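Long-range contacts in protein phosphotransferase ChpT (Brucella abortus, PDB 4QPK), which passes phosphoryl groups along, as a homodimeric histidine phosphotransferase, in the phosphorelay that controls growth, division and intracellular survival of the bacterium: residues S108-A118 and A138-K148; V121-P131 and L151-G159. All blocks are in the same frame, centred on the assembly; numbering follows the deposited sequence.

Interaction 1: residues S108-A118 and A138-K148. With PO4 (phosphate ion), chain G.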
loop_
_atom_site.group_PDB
_atom_site.type_symbol
_atom_site.label_atom_id
_atom_site.label_comp_id
_atom_site.label_asym_id
_atom_site.label_seq_id
_atom_site.Cartn_x
_atom_site.Cartn_y
_atom_site.Cartn_z
ATOM N N SER B 108 -15.958 -2.175 0.200
ATOM C CA SER B 108 -16.747 -2.094 1.410
ATOM C C SER B 108 -17.015 -0.623 1.777
ATOM O O SER B 108 -16.173 0.252 1.532
ATOM C CB SER B 108 -16.009 -2.838 2.528
ATOM O OG SER B 108 -16.814 -3.013 3.675
ATOM N N ALA B 109 -18.185 -0.362 2.367
ATOM C CA ALA B 109 -18.620 1.005 2.697
ATOM C C ALA B 109 -18.381 1.616 4.115
ATOM O O ALA B 109 -18.666 2.800 4.283
ATOM C CB ALA B 109 -20.116 1.116 2.387
ATOM N N GLY B 110 -17.877 0.899 5.124
ATOM C CA GLY B 110 -17.406 -0.467 5.049
ATOM C C GLY B 110 -18.419 -1.515 5.454
ATOM O O GLY B 110 -19.354 -1.807 4.732
ATOM N N VAL B 111 -18.201 -2.058 6.640
ATOM C CA VAL B 111 -18.925 -3.178 7.227
ATOM C C VAL B 111 -18.897 -4.517 6.454
ATOM O O VAL B 111 -18.407 -5.478 7.028
ATOM C CB VAL B 111 -20.389 -2.787 7.486
ATOM C CG1 VAL B 111 -21.169 -3.961 8.034
ATOM C CG2 VAL B 111 -20.441 -1.606 8.445
ATOM N N GLN B 112 -19.354 -4.602 5.193
ATOM C CA GLN B 112 -19.361 -5.905 4.486
ATOM C C GLN B 112 -18.482 -5.968 3.224
ATOM O O GLN B 112 -18.206 -4.942 2.604
ATOM C CB GLN B 112 -20.781 -6.311 4.091
ATOM C CG GLN B 112 -21.738 -6.481 5.271
ATOM C CD GLN B 112 -23.125 -6.925 4.834
ATOM O OE1 GLN B 112 -23.484 -8.093 4.980
ATOM N NE2 GLN B 112 -23.903 -6.000 4.297
ATOM N N ILE B 113 -18.092 -7.184 2.841
ATOM C CA ILE B 113 -17.456 -7.449 1.541
ATOM C C ILE B 113 -18.193 -8.588 0.821
ATOM O O ILE B 113 -18.608 -9.573 1.441
ATOM C CB ILE B 113 -15.947 -7.794 1.691
ATOM C CG1 ILE B 113 -15.169 -6.565 2.192
ATOM C CG2 ILE B 113 -15.358 -8.229 0.355
ATOM C CD1 ILE B 113 -13.713 -6.863 2.604
ATOM N N ASP B 114 -18.387 -8.413 -0.481
ATOM C CA ASP B 114 -18.982 -9.411 -1.358
ATOM C C ASP B 114 -17.922 -10.467 -1.687
ATOM O O ASP B 114 -16.872 -10.127 -2.224
ATOM C CB ASP B 114 -19.492 -8.707 -2.625
ATOM C CG ASP B 114 -20.309 -9.605 -3.540
ATOM O OD1 ASP B 114 -20.021 -10.803 -3.658
ATOM O OD2 ASP B 114 -21.279 -9.090 -4.141
ATOM N N THR B 115 -18.167 -11.741 -1.376
ATOM C CA THR B 115 -17.144 -12.759 -1.672
ATOM C C THR B 115 -16.965 -12.958 -3.180
ATOM O O THR B 115 -15.977 -13.557 -3.605
ATOM C CB THR B 115 -17.450 -14.151 -1.020
ATOM O OG1 THR B 115 -18.695 -14.668 -1.494
ATOM C CG2 THR B 115 -17.479 -14.040 0.511
ATOM N N GLY B 116 -17.906 -12.471 -3.986
ATOM C CA GLY B 116 -17.728 -12.492 -5.430
ATOM C C GLY B 116 -16.543 -11.615 -5.831
ATOM O O GLY B 116 -15.763 -11.953 -6.723
ATOM N N ASP B 117 -16.403 -10.468 -5.176
ATOM C CA ASP B 117 -15.244 -9.601 -5.432
ATOM C C ASP B 117 -13.961 -10.267 -4.948
ATOM O O ASP B 117 -12.906 -10.165 -5.586
ATOM C CB ASP B 117 -15.420 -8.246 -4.741
ATOM C CG ASP B 117 -16.519 -7.412 -5.368
ATOM O OD1 ASP B 117 -16.710 -7.500 -6.604
ATOM O OD2 ASP B 117 -17.182 -6.654 -4.627
ATOM N N ALA B 118 -14.042 -10.917 -3.791
ATOM C CA ALA B 118 -12.888 -11.639 -3.262
ATOM C C ALA B 118 -12.467 -12.743 -4.229
ATOM O O ALA B 118 -11.280 -12.912 -4.521
ATOM C CB ALA B 118 -13.213 -12.228 -1.863
ATOM N N ALA B 138 -20.862 -20.519 -2.359
ATOM C CA ALA B 138 -21.856 -19.528 -2.756
ATOM C C ALA B 138 -21.384 -18.097 -2.526
ATOM O O ALA B 138 -20.767 -17.797 -1.507
ATOM C CB ALA B 138 -23.157 -19.769 -2.007
ATOM N N ARG B 139 -21.676 -17.230 -3.491
ATOM C CA ARG B 139 -21.428 -15.799 -3.352
ATOM C C ARG B 139 -22.254 -15.224 -2.191
ATOM O O ARG B 139 -23.467 -15.420 -2.134
ATOM C CB ARG B 139 -21.779 -15.090 -4.665
ATOM C CG ARG B 139 -21.536 -13.598 -4.670
ATOM C CD ARG B 139 -21.972 -12.996 -5.981
ATOM N NE ARG B 139 -21.733 -11.559 -6.015
ATOM C CZ ARG B 139 -22.174 -10.765 -6.977
ATOM N NH1 ARG B 139 -22.884 -11.281 -7.978
ATOM N NH2 ARG B 139 -21.907 -9.469 -6.933
ATOM N N VAL B 140 -21.610 -14.503 -1.274
ATOM C CA VAL B 140 -22.284 -14.044 -0.065
ATOM C C VAL B 140 -21.682 -12.730 0.444
ATOM O O VAL B 140 -20.494 -12.484 0.261
ATOM C CB VAL B 140 -22.203 -15.135 1.045
ATOM C CG1 VAL B 140 -20.745 -15.462 1.372
ATOM C CG2 VAL B 140 -22.948 -14.703 2.288
ATOM N N LEU B 141 -22.502 -11.872 1.050
ATOM C CA LEU B 141 -21.987 -10.719 1.779
ATOM C C LEU B 141 -21.614 -11.115 3.205
ATOM O O LEU B 141 -22.442 -11.663 3.926
ATOM C CB LEU B 141 -23.020 -9.583 1.792
ATOM C CG LEU B 141 -23.284 -8.914 0.444
ATOM C CD1 LEU B 141 -24.541 -8.058 0.515
ATOM C CD2 LEU B 141 -22.089 -8.024 0.119
ATOM N N LEU B 142 -20.370 -10.850 3.605
ATOM C CA LEU B 142 -19.884 -11.198 4.952
ATOM C C LEU B 142 -19.222 -9.983 5.590
ATOM O O LEU B 142 -18.860 -9.051 4.875
ATOM C CB LEU B 142 -18.895 -12.371 4.887
ATOM C CG LEU B 142 -19.444 -13.743 4.480
ATOM C CD1 LEU B 142 -18.323 -14.763 4.318
ATOM C CD2 LEU B 142 -20.485 -14.249 5.500
ATOM N N PRO B 143 -19.071 -9.968 6.934
ATOM C CA PRO B 143 -18.356 -8.843 7.551
ATOM C C PRO B 143 -16.963 -8.697 6.958
ATOM O O PRO B 143 -16.302 -9.708 6.690
ATOM C CB PRO B 143 -18.307 -9.218 9.036
ATOM C CG PRO B 143 -19.542 -10.075 9.221
ATOM C CD PRO B 143 -19.644 -10.877 7.945
ATOM N N LYS B 144 -16.542 -7.455 6.747
ATOM C CA LYS B 144 -15.316 -7.186 5.993
ATOM C C LYS B 144 -14.110 -7.927 6.537
ATOM O O LYS B 144 -13.335 -8.475 5.767
ATOM C CB LYS B 144 -15.031 -5.679 5.939
ATOM C CG LYS B 144 -14.861 -4.996 7.292
ATOM C CD LYS B 144 -14.669 -3.482 7.148
ATOM C CE LYS B 144 -14.467 -2.839 8.525
ATOM N NZ LYS B 144 -14.421 -1.353 8.472
ATOM N N ASN B 145 -13.946 -7.976 7.858
ATOM C CA ASN B 145 -12.751 -8.612 8.386
ATOM C C ASN B 145 -12.748 -10.135 8.218
ATOM O O ASN B 145 -11.676 -10.747 8.185
ATOM C CB ASN B 145 -12.550 -8.208 9.845
ATOM C CG ASN B 145 -12.037 -6.785 9.965
ATOM O OD1 ASN B 145 -11.336 -6.302 9.073
ATOM N ND2 ASN B 145 -12.454 -6.082 11.010
ATOM N N LYS B 146 -13.928 -10.746 8.089
ATOM C CA LYS B 146 -13.971 -12.177 7.795
ATOM C C LYS B 146 -13.507 -12.436 6.356
ATOM O O LYS B 146 -12.782 -13.396 6.088
ATOM C CB LYS B 146 -15.381 -12.736 8.022
ATOM C CG LYS B 146 -15.833 -12.583 9.485
ATOM C CD LYS B 146 -17.098 -13.403 9.810
ATOM C CE LYS B 146 -17.573 -13.069 11.230
ATOM N NZ LYS B 146 -18.852 -13.754 11.572
ATOM N N VAL B 147 -13.902 -11.572 5.428
ATOM C CA VAL B 147 -13.448 -11.752 4.045
ATOM C C VAL B 147 -11.962 -11.403 3.905
ATOM O O VAL B 147 -11.233 -12.054 3.148
ATOM C CB VAL B 147 -14.269 -10.927 3.055
ATOM C CG1 VAL B 147 -13.798 -11.228 1.629
ATOM C CG2 VAL B 147 -15.773 -11.266 3.180
ATOM N N LYS B 148 -11.496 -10.391 4.636
ATOM C CA LYS B 148 -10.057 -10.105 4.630
ATOM C C LYS B 148 -9.258 -11.277 5.230
ATOM O O LYS B 148 -8.204 -11.643 4.701
ATOM C CB LYS B 148 -9.769 -8.787 5.370
ATOM C CG LYS B 148 -10.395 -7.564 4.679
ATOM C CD LYS B 148 -10.052 -6.244 5.392
ATOM C CE LYS B 148 -8.569 -5.852 5.103
ATOM N NZ LYS B 148 -8.247 -4.537 5.707
HETATM P P PO4 G . -22.362 -2.188 3.818
HETATM O O1 PO4 G . -23.512 -3.119 4.165
HETATM O O2 PO4 G . -22.791 -1.172 2.785
HETATM O O3 PO4 G . -21.980 -1.454 5.081
HETATM O O4 PO4 G . -21.191 -2.967 3.291
HETATM O O HOH W 1 -22.481 -9.638 6.779
HETATM O O HOH W 2 -17.925 -16.931 -3.070
#

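Interaction 2: residues V121-P131 and L151-G159. With NA (sodium ion), chain E.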
loop_
_atom_site.group_PDB
_atom_site.type_symbol
_atom_site.label_atom_id
_atom_site.label_comp_id
_atom_site.label_asym_id
_atom_site.label_seq_id
_atom_site.Cartn_x
_atom_site.Cartn_y
_atom_site.Cartn_z
ATOM N N VAL B 121 -10.633 -11.135 -7.354
ATOM C CA VAL B 121 -9.259 -10.654 -7.215
ATOM C C VAL B 121 -8.343 -11.818 -6.854
ATOM O O VAL B 121 -7.177 -11.827 -7.238
ATOM C CB VAL B 121 -9.115 -9.490 -6.171
ATOM C CG1 VAL B 121 -9.986 -8.300 -6.586
ATOM C CG2 VAL B 121 -9.440 -9.942 -4.725
ATOM N N ALA B 122 -8.855 -12.817 -6.141
ATOM C CA ALA B 122 -8.001 -13.971 -5.828
ATOM C C ALA B 122 -7.672 -14.779 -7.092
ATOM O O ALA B 122 -6.543 -15.227 -7.284
ATOM C CB ALA B 122 -8.665 -14.864 -4.791
ATOM N N THR B 123 -8.672 -14.985 -7.940
ATOM C CA THR B 123 -8.463 -15.776 -9.152
ATOM C C THR B 123 -7.437 -15.107 -10.074
ATOM O O THR B 123 -6.539 -15.761 -10.605
ATOM C CB THR B 123 -9.798 -16.002 -9.880
ATOM O OG1 THR B 123 -10.676 -16.701 -8.991
ATOM C CG2 THR B 123 -9.594 -16.834 -11.155
ATOM N N GLU B 124 -7.551 -13.795 -10.235
ATOM C CA GLU B 124 -6.613 -13.062 -11.078
ATOM C C GLU B 124 -5.207 -13.051 -10.446
ATOM O O GLU B 124 -4.187 -13.155 -11.146
ATOM C CB GLU B 124 -7.132 -11.633 -11.307
ATOM C CG GLU B 124 -6.276 -10.719 -12.173
ATOM C CD GLU B 124 -6.075 -11.230 -13.590
ATOM O OE1 GLU B 124 -6.849 -12.114 -14.047
ATOM O OE2 GLU B 124 -5.168 -10.694 -14.270
ATOM N N TYR B 125 -5.154 -12.922 -9.124
ATOM C CA TYR B 125 -3.888 -12.947 -8.406
ATOM C C TYR B 125 -3.161 -14.267 -8.666
ATOM O O TYR B 125 -1.971 -14.275 -8.976
ATOM C CB TYR B 125 -4.117 -12.748 -6.900
ATOM C CG TYR B 125 -2.866 -12.751 -6.045
ATOM C CD1 TYR B 125 -2.138 -11.592 -5.851
ATOM C CD2 TYR B 125 -2.434 -13.913 -5.417
ATOM C CE1 TYR B 125 -1.004 -11.585 -5.059
ATOM C CE2 TYR B 125 -1.292 -13.917 -4.626
ATOM C CZ TYR B 125 -0.586 -12.748 -4.449
ATOM O OH TYR B 125 0.547 -12.739 -3.656
ATOM N N PHE B 126 -3.877 -15.383 -8.549
ATOM C CA PHE B 126 -3.204 -16.682 -8.655
ATOM C C PHE B 126 -2.853 -17.071 -10.080
ATOM O O PHE B 126 -2.125 -18.033 -10.298
ATOM C CB PHE B 126 -4.023 -17.780 -7.974
ATOM C CG PHE B 126 -3.752 -17.871 -6.514
ATOM C CD1 PHE B 126 -4.441 -17.081 -5.615
ATOM C CD2 PHE B 126 -2.744 -18.712 -6.038
ATOM C CE1 PHE B 126 -4.163 -17.142 -4.254
ATOM C CE2 PHE B 126 -2.456 -18.782 -4.681
ATOM C CZ PHE B 126 -3.169 -17.990 -3.785
ATOM N N ARG B 127 -3.353 -16.315 -11.048
ATOM C CA ARG B 127 -2.830 -16.420 -12.408
ATOM C C ARG B 127 -1.321 -16.134 -12.423
ATOM O O ARG B 127 -0.591 -16.660 -13.269
ATOM C CB ARG B 127 -3.549 -15.449 -13.330
ATOM C CG ARG B 127 -4.930 -15.880 -13.734
ATOM C CD ARG B 127 -5.389 -15.085 -14.938
ATOM N NE ARG B 127 -4.434 -15.154 -16.038
ATOM C CZ ARG B 127 -4.561 -15.956 -17.094
ATOM N NH1 ARG B 127 -5.612 -16.762 -17.198
ATOM N NH2 ARG B 127 -3.641 -15.949 -18.050
ATOM N N ASN B 128 -0.854 -15.303 -11.489
ATOM C CA ASN B 128 0.570 -15.001 -11.348
ATOM C C ASN B 128 1.246 -15.719 -10.185
ATOM O O ASN B 128 2.243 -15.233 -9.646
ATOM C CB ASN B 128 0.795 -13.501 -11.193
ATOM C CG ASN B 128 0.172 -12.706 -12.314
ATOM O OD1 ASN B 128 0.676 -12.682 -13.434
ATOM N ND2 ASN B 128 -0.921 -12.031 -12.010
ATOM N N GLU B 129 0.667 -16.825 -9.743
ATOM C CA GLU B 129 1.310 -17.642 -8.724
ATOM C C GLU B 129 1.420 -19.085 -9.220
ATOM O O GLU B 129 0.774 -19.462 -10.198
ATOM C CB GLU B 129 0.554 -17.588 -7.397
ATOM C CG GLU B 129 0.555 -16.213 -6.745
ATOM C CD GLU B 129 1.927 -15.794 -6.230
ATOM O OE1 GLU B 129 2.663 -16.647 -5.692
ATOM O OE2 GLU B 129 2.258 -14.593 -6.344
ATOM N N LYS B 130 2.244 -19.875 -8.539
ATOM C CA LYS B 130 2.505 -21.255 -8.944
ATOM C C LYS B 130 1.297 -22.190 -8.842
ATOM O O LYS B 130 1.030 -22.941 -9.773
ATOM C CB LYS B 130 3.645 -21.847 -8.110
ATOM C CG LYS B 130 5.021 -21.260 -8.372
ATOM C CD LYS B 130 6.011 -21.815 -7.352
ATOM C CE LYS B 130 7.447 -21.571 -7.761
ATOM N NZ LYS B 130 8.383 -22.093 -6.729
ATOM N N PRO B 131 0.571 -22.172 -7.710
ATOM C CA PRO B 131 -0.409 -23.261 -7.611
ATOM C C PRO B 131 -1.598 -23.164 -8.565
ATOM O O PRO B 131 -1.998 -22.072 -8.977
ATOM C CB PRO B 131 -0.897 -23.158 -6.159
ATOM C CG PRO B 131 -0.639 -21.768 -5.762
ATOM C CD PRO B 131 0.602 -21.345 -6.489
ATOM N N LEU B 151 -8.913 -13.948 2.446
ATOM C CA LEU B 151 -7.891 -13.659 1.447
ATOM C C LEU B 151 -6.481 -13.799 2.028
ATOM O O LEU B 151 -5.566 -14.245 1.344
ATOM C CB LEU B 151 -8.083 -12.258 0.857
ATOM C CG LEU B 151 -9.322 -12.093 -0.021
ATOM C CD1 LEU B 151 -9.416 -10.638 -0.484
ATOM C CD2 LEU B 151 -9.265 -13.012 -1.232
ATOM N N ASN B 152 -6.298 -13.418 3.289
ATOM C CA ASN B 152 -4.984 -13.565 3.898
ATOM C C ASN B 152 -4.617 -15.031 4.149
ATOM O O ASN B 152 -3.448 -15.394 4.093
ATOM C CB ASN B 152 -4.904 -12.763 5.193
ATOM C CG ASN B 152 -4.527 -11.310 4.929
ATOM O OD1 ASN B 152 -3.343 -10.972 4.861
ATOM N ND2 ASN B 152 -5.526 -10.466 4.733
ATOM N N MET B 153 -5.614 -15.864 4.402
ATOM C CA MET B 153 -5.388 -17.296 4.510
ATOM C C MET B 153 -4.917 -17.883 3.170
ATOM O O MET B 153 -4.184 -18.861 3.156
ATOM C CB MET B 153 -6.665 -18.003 4.989
ATOM C CG MET B 153 -6.961 -17.750 6.447
ATOM S SD MET B 153 -8.508 -18.476 7.014
ATOM C CE MET B 153 -8.149 -20.232 7.032
ATOM N N LEU B 154 -5.335 -17.295 2.043
ATOM C CA LEU B 154 -4.827 -17.756 0.746
ATOM C C LEU B 154 -3.330 -17.533 0.651
ATOM O O LEU B 154 -2.601 -18.339 0.074
ATOM C CB LEU B 154 -5.502 -17.018 -0.409
ATOM C CG LEU B 154 -7.019 -16.988 -0.424
ATOM C CD1 LEU B 154 -7.503 -16.373 -1.743
ATOM C CD2 LEU B 154 -7.568 -18.380 -0.201
ATOM N N LEU B 155 -2.864 -16.416 1.207
ATOM C CA LEU B 155 -1.441 -16.112 1.136
ATOM C C LEU B 155 -0.641 -17.078 2.012
ATOM O O LEU B 155 0.455 -17.506 1.635
ATOM C CB LEU B 155 -1.174 -14.650 1.543
ATOM C CG LEU B 155 -1.794 -13.596 0.620
ATOM C CD1 LEU B 155 -1.413 -12.192 1.111
ATOM C CD2 LEU B 155 -1.312 -13.785 -0.800
ATOM N N ILE B 156 -1.192 -17.423 3.174
ATOM C CA ILE B 156 -0.564 -18.415 4.047
ATOM C C ILE B 156 -0.491 -19.766 3.329
ATOM O O ILE B 156 0.548 -20.423 3.307
ATOM C CB ILE B 156 -1.333 -18.587 5.374
ATOM C CG1 ILE B 156 -1.310 -17.291 6.183
ATOM C CG2 ILE B 156 -0.740 -19.740 6.203
ATOM C CD1 ILE B 156 0.080 -16.846 6.543
ATOM N N GLY B 157 -1.598 -20.151 2.711
ATOM C CA GLY B 157 -1.652 -21.383 1.952
ATOM C C GLY B 157 -0.613 -21.419 0.846
ATOM O O GLY B 157 0.103 -22.408 0.684
ATOM N N ASN B 158 -0.524 -20.328 0.092
ATOM C CA ASN B 158 0.452 -20.227 -0.988
ATOM C C ASN B 158 1.868 -20.420 -0.445
ATOM O O ASN B 158 2.701 -21.086 -1.067
ATOM C CB ASN B 158 0.327 -18.872 -1.689
ATOM C CG ASN B 158 1.090 -18.818 -3.004
ATOM O OD1 ASN B 158 1.088 -19.772 -3.778
ATOM N ND2 ASN B 158 1.752 -17.698 -3.255
ATOM N N GLY B 159 2.123 -19.848 0.727
ATOM C CA GLY B 159 3.418 -19.982 1.377
ATOM C C GLY B 159 3.731 -21.406 1.805
ATOM O O GLY B 159 4.896 -21.774 1.971
HETATM NA NA NA E . -2.631 -11.955 -13.377
#

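Interaction 1: residues S108-A118 and A138-K148
A two-stranded antiparallel ribbon, strand 112-114 beside strand 141-143, belongs to the C-terminal domain, which resembles the catalytic and ATP-binding domain of histidine kinases but lacks the regions required to bind ATP; each strand runs straight into a helix. Ile113 and Leu142 form its hydrogen-bonded pair: Ile113 N reaches Leu142 O at 2.9 Å, and Leu142 N returns the bond to Ile113 O. The residue before each strand accepts from the first residue of the helix that follows the other strand: Val111 O from Lys144 N (2.7 Å), Val140 O from Thr115 N. With OG1 of Thr115 set between its own backbone N and carbonyl carbon (chi1 60°), the hydroxyl accepts from Val140 N at 2.9 Å. On the face of Ile113 and Leu142, CG2 of Ile113 meets CG1 of Val147 at 3.6 Å, and the same methyl of Val147 also touches CB of Ala118. Leu142 carries this apolar layer on to Phe180 of strand 178-185. Gln112, at the start of its strand, donates from its backbone N and NE2 to a phosphate ion, probably from the crystallisation liquor. Asp114 joins helix cap and salt bridge: OD1 accepts from Gly116 N on its anti side, while the extended Arg139 grips the carboxylate side-on, NE to the syn lone pair of OD1 at 3.0 Å and NH2 to OD2 at 2.9 Å from above the carboxylate plane.

Interaction 2: residues V121-P131 and L151-G159
Helix segments 121-126 and 151-159 run nearly parallel, 24° apart with axes 11.5 Å from each other, as neighbouring helices of the kinase-like alpha/beta domain, and a type I turn spans Phe126 to Glu129. The wide spacing is bridged by side chains. Ala122 CB rests against CD1 of Leu154 at 3.6 Å, and Tyr125 crosses Leu155 at about a right angle, the CD2 methyl lying 3.6 Å from Tyr125 OH. Phe126 brings its ring edge to Leu154 O, while its ring also stacks with Phe133 and Tyr125 stacks with Phe98 of helix 78-102. Away from segment 151-159, Glu124 binds a sodium ion through its backbone O and OE2; the Asn128 side chain is also at the ion, modelled with ND2 nearest, a doubtful orientation because an amide would be expected to offer its oxygen. Asn158 is the polar link between the segments. Its CG lies anti to the backbone N (chi1 -167°), which carries the amide across to the loop after the turn, where OD1 sits 3.2 Å from Pro131 CD. Glu129, whose OE2 is salt-bridged to Arg95, receives the amide with its other oxygen: Asn158 ND2 donates to OE1 at 2.8 Å, well above the carboxylate plane, the two flat groups being perpendicular.

How the interactions relate
Interactions 1 and 2 fasten the same pair of helices, 115-126 and 144-160, at two levels, with centres about 17 Å apart. Along the chain the segments alternate, 108-118, 121-131, 138-148, 151-159, and strand 132-136 of the five-stranded mixed sheet falls between the inner two. The contacts meet where Ala118 O packs on Leu151 CD2, at 3.9 Å. Interaction 1 joins the helix starts at a partly buried margin, where Lys144 packs on Asp45 and Lys148 on Ala48 of the second subunit; interaction 2 continues the pairing into the interior, between helix 78-102 and that sheet.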